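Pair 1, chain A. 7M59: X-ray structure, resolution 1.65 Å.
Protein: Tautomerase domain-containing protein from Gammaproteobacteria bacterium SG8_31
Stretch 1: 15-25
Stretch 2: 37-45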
# COMPACT_ATOMS: atom_id res chain seq x y z
N GLN A 15 12.77 -3.81 19.03
CA GLN A 15 11.78 -4.77 18.54
C GLN A 15 11.53 -4.59 17.05
O GLN A 15 11.45 -5.57 16.30
CB GLN A 15 10.47 -4.62 19.30
CG GLN A 15 10.47 -5.12 20.73
CD GLN A 15 9.14 -4.85 21.39
OE1 GLN A 15 8.81 -3.70 21.68
NE2 GLN A 15 8.35 -5.90 21.58
N LYS A 16 11.38 -3.34 16.60
CA LYS A 16 11.10 -3.08 15.19
C LYS A 16 12.29 -3.47 14.31
O LYS A 16 12.11 -4.01 13.22
CB LYS A 16 10.72 -1.61 14.99
CG LYS A 16 9.34 -1.28 15.57
CD LYS A 16 8.95 0.16 15.33
CE LYS A 16 9.66 1.10 16.32
NZ LYS A 16 9.22 2.51 16.16
N GLN A 17 13.52 -3.21 14.77
CA GLN A 17 14.68 -3.63 13.99
C GLN A 17 14.79 -5.14 13.95
O GLN A 17 15.12 -5.72 12.90
CB GLN A 17 15.96 -3.00 14.57
CG GLN A 17 17.25 -3.39 13.84
CD GLN A 17 17.28 -2.97 12.38
OE1 GLN A 17 16.51 -2.11 11.95
NE2 GLN A 17 18.19 -3.56 11.61
N ALA A 18 14.53 -5.81 15.08
CA ALA A 18 14.50 -7.27 15.09
C ALA A 18 13.48 -7.81 14.10
O ALA A 18 13.74 -8.79 13.40
CB ALA A 18 14.18 -7.77 16.50
N MET A 19 12.30 -7.17 14.03
CA MET A 19 11.29 -7.61 13.08
C MET A 19 11.78 -7.43 11.65
O MET A 19 11.62 -8.33 10.81
CB MET A 19 9.99 -6.84 13.29
CG MET A 19 8.87 -7.33 12.37
SD MET A 19 7.41 -6.28 12.40
CE MET A 19 7.99 -4.79 11.58
N ALA A 20 12.37 -6.27 11.34
CA ALA A 20 12.81 -6.01 9.98
C ALA A 20 13.90 -6.99 9.56
O ALA A 20 13.90 -7.49 8.44
CB ALA A 20 13.30 -4.57 9.86
N GLU A 21 14.83 -7.28 10.47
CA GLU A 21 15.89 -8.24 10.16
C GLU A 21 15.34 -9.64 9.98
O GLU A 21 15.73 -10.36 9.05
CB GLU A 21 16.95 -8.20 11.27
CG GLU A 21 17.74 -6.91 11.26
CD GLU A 21 18.71 -6.79 12.41
OE1 GLU A 21 18.71 -7.68 13.29
OE2 GLU A 21 19.46 -5.79 12.45
N ALA A 22 14.42 -10.06 10.85
CA ALA A 22 13.85 -11.40 10.75
C ALA A 22 13.04 -11.56 9.46
O ALA A 22 13.07 -12.62 8.83
CB ALA A 22 12.99 -11.70 11.97
N ILE A 23 12.30 -10.52 9.07
CA ILE A 23 11.57 -10.58 7.81
C ILE A 23 12.53 -10.64 6.63
O ILE A 23 12.31 -11.38 5.67
CB ILE A 23 10.60 -9.38 7.69
CG1 ILE A 23 9.42 -9.59 8.64
CG2 ILE A 23 10.12 -9.23 6.25
CD1 ILE A 23 8.49 -8.37 8.77
N THR A 24 13.62 -9.87 6.69
CA THR A 24 14.61 -9.89 5.61
C THR A 24 15.18 -11.30 5.43
O THR A 24 15.25 -11.82 4.31
CB THR A 24 15.72 -8.88 5.90
OG1 THR A 24 15.14 -7.57 6.03
CG2 THR A 24 16.76 -8.85 4.77
N ARG A 25 15.56 -11.94 6.54
CA ARG A 25 16.06 -13.31 6.48
C ARG A 25 14.98 -14.27 5.98
O ARG A 25 15.26 -15.13 5.13
CB ARG A 25 16.55 -13.76 7.86
CG ARG A 25 17.84 -13.09 8.31
CD ARG A 25 18.41 -13.79 9.53
NE ARG A 25 17.47 -13.80 10.65
CZ ARG A 25 17.36 -12.80 11.53
NH1 ARG A 25 18.12 -11.73 11.43
NH2 ARG A 25 16.48 -12.89 12.52
N TYR A 37 18.03 -6.87 -2.77
CA TYR A 37 16.77 -6.47 -3.38
C TYR A 37 15.66 -6.20 -2.36
O TYR A 37 14.58 -5.75 -2.75
CB TYR A 37 16.24 -7.54 -4.34
CG TYR A 37 17.01 -7.76 -5.62
CD1 TYR A 37 16.56 -8.67 -6.56
CD2 TYR A 37 18.19 -7.07 -5.89
CE1 TYR A 37 17.24 -8.90 -7.74
CE2 TYR A 37 18.89 -7.30 -7.08
CZ TYR A 37 18.41 -8.21 -7.99
OH TYR A 37 19.08 -8.44 -9.17
N ILE A 38 15.88 -6.50 -1.09
CA ILE A 38 14.79 -6.48 -0.11
C ILE A 38 14.69 -5.10 0.52
O ILE A 38 15.70 -4.50 0.91
CB ILE A 38 14.99 -7.56 0.96
CG1 ILE A 38 14.96 -8.96 0.32
CG2 ILE A 38 13.93 -7.44 2.04
CD1 ILE A 38 15.33 -10.08 1.27
N TYR A 39 13.46 -4.58 0.61
CA TYR A 39 13.20 -3.29 1.23
C TYR A 39 12.02 -3.50 2.17
O TYR A 39 10.91 -3.82 1.72
CB TYR A 39 12.90 -2.23 0.17
CG TYR A 39 12.97 -0.76 0.57
CD1 TYR A 39 13.56 0.17 -0.27
CD2 TYR A 39 12.37 -0.29 1.75
CE1 TYR A 39 13.60 1.52 0.05
CE2 TYR A 39 12.40 1.07 2.08
CZ TYR A 39 13.02 1.96 1.22
OH TYR A 39 13.05 3.30 1.51
N VAL A 40 12.27 -3.38 3.48
CA VAL A 40 11.23 -3.49 4.50
C VAL A 40 10.87 -2.09 4.96
O VAL A 40 11.75 -1.27 5.25
CB VAL A 40 11.70 -4.35 5.68
CG1 VAL A 40 10.61 -4.42 6.74
CG2 VAL A 40 12.06 -5.75 5.21
N LEU A 41 9.57 -1.81 5.03
CA LEU A 41 9.07 -0.50 5.42
C LEU A 41 8.09 -0.69 6.56
O LEU A 41 7.15 -1.49 6.43
CB LEU A 41 8.41 0.20 4.23
CG LEU A 41 7.72 1.51 4.58
CD1 LEU A 41 8.77 2.56 4.92
CD2 LEU A 41 6.88 1.94 3.40
N ILE A 42 8.29 0.02 7.66
CA ILE A 42 7.46 -0.11 8.86
C ILE A 42 6.65 1.17 9.03
O ILE A 42 7.20 2.28 8.98
CB ILE A 42 8.31 -0.37 10.11
CG1 ILE A 42 9.12 -1.66 9.95
CG2 ILE A 42 7.41 -0.42 11.34
CD1 ILE A 42 10.24 -1.80 11.00
N ARG A 43 5.35 1.02 9.24
CA ARG A 43 4.47 2.13 9.59
C ARG A 43 3.72 1.79 10.86
O ARG A 43 3.18 0.68 10.97
CB ARG A 43 3.47 2.43 8.46
CG ARG A 43 4.10 3.03 7.20
CD ARG A 43 3.02 3.35 6.15
NE ARG A 43 2.39 2.12 5.67
CZ ARG A 43 2.63 1.55 4.48
NH1 ARG A 43 3.47 2.11 3.60
NH2 ARG A 43 2.01 0.42 4.17
N GLU A 44 3.66 2.73 11.80
CA GLU A 44 2.93 2.55 13.05
C GLU A 44 1.62 3.32 13.03
O GLU A 44 1.55 4.44 12.52
CB GLU A 44 3.76 3.03 14.24
CG GLU A 44 5.02 2.24 14.48
CD GLU A 44 5.90 2.91 15.52
OE1 GLU A 44 6.20 4.11 15.38
OE2 GLU A 44 6.26 2.22 16.49
N THR A 45 0.61 2.73 13.65
CA THR A 45 -0.71 3.32 13.80
C THR A 45 -1.26 2.98 15.17
O THR A 45 -0.84 2.00 15.79
CB THR A 45 -1.69 2.84 12.71
OG1 THR A 45 -1.46 1.46 12.42
CG2 THR A 45 -1.53 3.68 11.45

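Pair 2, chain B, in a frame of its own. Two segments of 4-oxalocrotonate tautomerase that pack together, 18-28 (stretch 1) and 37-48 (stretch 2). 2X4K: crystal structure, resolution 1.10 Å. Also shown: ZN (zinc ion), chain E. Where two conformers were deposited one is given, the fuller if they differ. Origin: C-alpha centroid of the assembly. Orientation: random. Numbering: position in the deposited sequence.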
# COMPACT_ATOMS: atom_id res chain seq x y z
N GLN B 18 -22.81 0.52 -5.50
CA GLN B 18 -21.70 1.39 -5.91
C GLN B 18 -20.36 0.64 -5.87
O GLN B 18 -19.57 0.76 -6.80
CB GLN B 18 -21.66 2.68 -5.07
CG GLN B 18 -22.71 3.71 -5.47
CD GLN B 18 -22.64 4.98 -4.65
OE1 GLN B 18 -22.64 4.93 -3.42
NE2 GLN B 18 -22.59 6.13 -5.32
N LEU B 19 -20.14 -0.13 -4.80
CA LEU B 19 -18.95 -0.98 -4.64
C LEU B 19 -18.86 -2.01 -5.76
O LEU B 19 -17.81 -2.19 -6.38
CB LEU B 19 -18.97 -1.74 -3.30
CG LEU B 19 -18.67 -1.03 -1.97
CD1 LEU B 19 -18.94 -1.97 -0.80
CD2 LEU B 19 -17.23 -0.55 -1.94
N LYS B 20 -19.98 -2.70 -6.00
CA LYS B 20 -20.06 -3.73 -7.04
C LYS B 20 -19.68 -3.14 -8.39
O LYS B 20 -18.84 -3.70 -9.11
CB LYS B 20 -21.48 -4.30 -7.10
CG LYS B 20 -21.66 -5.42 -8.10
CD LYS B 20 -23.02 -6.07 -7.94
CE LYS B 20 -23.31 -7.03 -9.08
NZ LYS B 20 -23.61 -6.31 -10.34
N ASN B 21 -20.27 -2.00 -8.72
CA ASN B 21 -20.02 -1.34 -9.98
C ASN B 21 -18.59 -0.81 -10.08
O ASN B 21 -17.98 -0.90 -11.14
CB ASN B 21 -21.02 -0.20 -10.21
CG ASN B 21 -22.43 -0.71 -10.40
OD1 ASN B 21 -22.64 -1.85 -10.81
ND2 ASN B 21 -23.39 0.13 -10.09
N LEU B 22 -18.07 -0.26 -8.98
CA LEU B 22 -16.69 0.21 -8.96
C LEU B 22 -15.73 -0.92 -9.32
O LEU B 22 -14.84 -0.75 -10.15
CB LEU B 22 -16.38 0.77 -7.57
CG LEU B 22 -14.96 1.25 -7.30
CD1 LEU B 22 -14.56 2.39 -8.22
CD2 LEU B 22 -14.84 1.66 -5.83
N VAL B 23 -15.91 -2.08 -8.69
CA VAL B 23 -15.03 -3.22 -8.98
C VAL B 23 -15.13 -3.63 -10.45
O VAL B 23 -14.11 -3.87 -11.09
CB VAL B 23 -15.33 -4.42 -8.04
CG1 VAL B 23 -14.60 -5.67 -8.50
CG2 VAL B 23 -14.93 -4.07 -6.62
N SER B 24 -16.34 -3.70 -11.00
CA SER B 24 -16.50 -4.11 -12.39
C SER B 24 -15.94 -3.09 -13.37
O SER B 24 -15.22 -3.45 -14.30
CB SER B 24 -17.97 -4.38 -12.70
OG SER B 24 -18.12 -4.95 -13.98
N GLU B 25 -16.27 -1.81 -13.16
CA GLU B 25 -15.87 -0.76 -14.10
C GLU B 25 -14.37 -0.46 -14.02
O GLU B 25 -13.75 -0.18 -15.05
CB GLU B 25 -16.68 0.51 -13.87
CG GLU B 25 -18.18 0.32 -14.11
CD GLU B 25 -18.69 0.79 -15.47
OE1 GLU B 25 -17.88 1.21 -16.33
OE2 GLU B 25 -19.92 0.76 -15.66
N VAL B 26 -13.78 -0.49 -12.83
CA VAL B 26 -12.33 -0.32 -12.71
C VAL B 26 -11.62 -1.47 -13.43
O VAL B 26 -10.60 -1.27 -14.09
CB VAL B 26 -11.89 -0.22 -11.23
CG1 VAL B 26 -10.39 -0.46 -11.09
CG2 VAL B 26 -12.29 1.14 -10.65
N THR B 27 -12.16 -2.68 -13.29
CA THR B 27 -11.59 -3.83 -13.99
C THR B 27 -11.66 -3.64 -15.50
O THR B 27 -10.68 -3.86 -16.19
CB THR B 27 -12.27 -5.13 -13.53
OG1 THR B 27 -12.04 -5.31 -12.14
CG2 THR B 27 -11.73 -6.34 -14.26
N ASP B 28 -12.81 -3.18 -15.99
CA ASP B 28 -12.97 -2.87 -17.42
C ASP B 28 -11.90 -1.89 -17.87
O ASP B 28 -11.32 -2.05 -18.94
CB ASP B 28 -14.33 -2.20 -17.71
CG ASP B 28 -15.54 -3.10 -17.54
OD1 ASP B 28 -15.41 -4.34 -17.41
OD2 ASP B 28 -16.66 -2.54 -17.56
N ASN B 37 -5.19 -9.70 -19.17
CA ASN B 37 -6.24 -10.71 -19.07
C ASN B 37 -7.15 -10.38 -17.91
O ASN B 37 -6.67 -10.12 -16.81
CB ASN B 37 -5.64 -12.09 -18.82
CG ASN B 37 -4.78 -12.57 -19.96
OD1 ASN B 37 -4.97 -12.18 -21.11
ND2 ASN B 37 -3.83 -13.45 -19.65
N ARG B 38 -8.46 -10.40 -18.13
CA ARG B 38 -9.40 -10.01 -17.10
C ARG B 38 -9.26 -10.86 -15.83
O ARG B 38 -9.40 -10.34 -14.73
CB ARG B 38 -10.84 -10.07 -17.61
CG ARG B 38 -11.79 -9.29 -16.74
CD ARG B 38 -13.21 -9.34 -17.24
NE ARG B 38 -14.10 -8.59 -16.36
CZ ARG B 38 -14.34 -7.28 -16.45
NH1 ARG B 38 -13.76 -6.54 -17.37
NH2 ARG B 38 -15.17 -6.70 -15.59
N GLN B 39 -8.97 -12.14 -15.99
CA GLN B 39 -8.85 -13.06 -14.85
C GLN B 39 -7.64 -12.76 -13.95
O GLN B 39 -7.53 -13.29 -12.85
CB GLN B 39 -8.78 -14.52 -15.33
CG GLN B 39 -7.56 -14.89 -16.18
CD GLN B 39 -7.81 -14.80 -17.68
OE1 GLN B 39 -8.48 -13.88 -18.16
NE2 GLN B 39 -7.26 -15.75 -18.43
N ALA B 40 -6.73 -11.92 -14.44
CA ALA B 40 -5.54 -11.54 -13.69
C ALA B 40 -5.69 -10.18 -13.01
O ALA B 40 -4.73 -9.70 -12.41
CB ALA B 40 -4.34 -11.52 -14.62
N ILE B 41 -6.87 -9.56 -13.11
CA ILE B 41 -7.07 -8.20 -12.58
C ILE B 41 -7.81 -8.30 -11.25
O ILE B 41 -8.92 -8.84 -11.19
CB ILE B 41 -7.87 -7.31 -13.55
CG1 ILE B 41 -7.13 -7.19 -14.89
CG2 ILE B 41 -8.09 -5.93 -12.93
CD1 ILE B 41 -7.95 -6.53 -15.99
N HIS B 42 -7.19 -7.75 -10.21
CA HIS B 42 -7.68 -7.84 -8.84
C HIS B 42 -7.96 -6.44 -8.32
O HIS B 42 -7.18 -5.53 -8.57
CB HIS B 42 -6.61 -8.49 -7.97
CG HIS B 42 -6.11 -9.78 -8.53
ND1 HIS B 42 -5.20 -9.83 -9.57
CD2 HIS B 42 -6.40 -11.06 -8.22
CE1 HIS B 42 -4.95 -11.10 -9.85
NE2 HIS B 42 -5.66 -11.86 -9.05
N VAL B 43 -9.06 -6.29 -7.59
CA VAL B 43 -9.42 -5.00 -7.02
C VAL B 43 -9.73 -5.15 -5.54
O VAL B 43 -10.48 -6.04 -5.15
CB VAL B 43 -10.63 -4.37 -7.75
CG1 VAL B 43 -10.99 -3.01 -7.13
CG2 VAL B 43 -10.35 -4.24 -9.23
N VAL B 44 -9.15 -4.26 -4.74
CA VAL B 44 -9.45 -4.16 -3.32
C VAL B 44 -9.91 -2.75 -3.02
O VAL B 44 -9.29 -1.79 -3.48
CB VAL B 44 -8.21 -4.48 -2.47
CG1 VAL B 44 -8.48 -4.23 -0.99
CG2 VAL B 44 -7.76 -5.92 -2.72
N ILE B 45 -10.99 -2.64 -2.26
CA ILE B 45 -11.52 -1.36 -1.83
C ILE B 45 -11.27 -1.20 -0.33
O ILE B 45 -11.59 -2.09 0.46
CB ILE B 45 -13.03 -1.25 -2.11
CG1 ILE B 45 -13.34 -1.54 -3.58
CG2 ILE B 45 -13.53 0.14 -1.76
CD1 ILE B 45 -14.80 -1.81 -3.83
N GLU B 46 -10.69 -0.06 0.04
CA GLU B 46 -10.48 0.29 1.44
C GLU B 46 -11.25 1.56 1.72
O GLU B 46 -10.93 2.60 1.16
CB GLU B 46 -9.00 0.55 1.72
CG GLU B 46 -8.12 -0.65 1.52
CD GLU B 46 -6.72 -0.39 2.02
OE1 GLU B 46 -6.06 0.54 1.51
OE2 GLU B 46 -6.30 -1.10 2.97
N GLU B 47 -12.26 1.46 2.58
CA GLU B 47 -13.05 2.62 2.94
C GLU B 47 -12.38 3.36 4.10
O GLU B 47 -11.80 2.74 5.00
CB GLU B 47 -14.49 2.21 3.26
CG GLU B 47 -15.25 1.72 2.03
CD GLU B 47 -16.71 1.41 2.31
OE1 GLU B 47 -17.04 0.21 2.46
OE2 GLU B 47 -17.54 2.33 2.38
N MET B 48 -12.44 4.69 4.05
CA MET B 48 -11.79 5.54 5.04
C MET B 48 -12.80 6.43 5.74
O MET B 48 -13.68 7.01 5.10
CB MET B 48 -10.77 6.47 4.37
CG MET B 48 -9.78 5.81 3.44
SD MET B 48 -8.62 7.04 2.80
CE MET B 48 -9.56 7.85 1.51
ZN ZN E . -5.45 -13.86 -8.81
O HOH W 1 -11.32 -7.48 -10.53
O HOH W 2 -7.40 -14.65 -7.69

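What backbone arrangement do the two pairs share? In each, a helix lies across a strand and runs roughly antiparallel to it, at 148° in pair 1 and 143° in pair 2, with the axes approaching to 9.1 and 8.9 Å. Fourteen central residues superpose with an RMSD of 0.4 Å. The backbones come nearest at the same matched place, where the CA atoms of Ala20(A) and Val40(A), and those of Val23(B) and Val43(B), are 6.2 Å apart.

Which inward positions keep their chemistry? The strand side is the more constant: Ile38(A), Val40(A) and Ile42(A) match Ile41(B), Val43(B) and Ile45(B), residue for residue and rotamer for rotamer. Alternation along the strand turns the intervening Tyr39(A) and Leu41(A), like His42(B) and Val44(B), away from the helix; His42(B) instead binds zinc through NE2. On the helix, Thr24(A) and Thr27(B) coincide. Each threonine returns its hydroxyl to the carbonyl one turn earlier, Thr24(A) OG1 to Ala20(A) O and Thr27(B) OG1 to Val23(B) O both measuring 2.7 Å, and the methyl CG2 also meets the isoleucine: Thr24(A) CG2 lies 4.0 Å from Ile38(A) CD1, and Thr27(B) CG2 lies 3.9 Å from Ile41(B) CG2. In pair 2 a water also bridges Thr27(B) OG1 and Ile41(B) O, donating to both.

How do different side chains fill the middle of the contact? Ala20(A) is small, and its CB reaches Val40(A) CG1 at 4.1 Å and Ile42(A) CD1 at 4.3 Å. The bulkier Val23(B) extends farther, bringing CG2 to 3.6 Å from Ile45(B) CD1. Met19(A) and Leu22(B) differ in shape, yet their side-chain centres fall 0.3 Å apart: Met19(A) CE lies 3.7 Å from Ile42(A) CG1, and Leu22(B) CD2 lies 4.0 Å from Ile45(B) CD1. Ile23(A) and Val26(B) likewise both press on the central strand valine.

Where do charges secure the contact? Pair 1 places a salt bridge near the start of the helix stretch, where Lys16(A) NZ donates to Glu44(A) OE2 at 3.0 Å while its CB packs 4.0 Å from Ile42(A) CD1. The matched Leu19(B) is wholly apolar and puts CD2 3.3 Å from Ile45(B) CD1; Glu47(B), although matched to Glu44(A), makes no salt bridge to stretch 1, and its carboxylate is hydrogen-bonded elsewhere in the structure. In pair 2, a salt bridge joins Arg38(B) to Asp28(B). There Arg38(B) NH1 and NH2 both donate to Asp28(B) OD1, at 2.8 and 3.0 Å, and Thr27(B) CG2 covers one face of the guanidinium, 3.5 Å from Arg38(B) CZ.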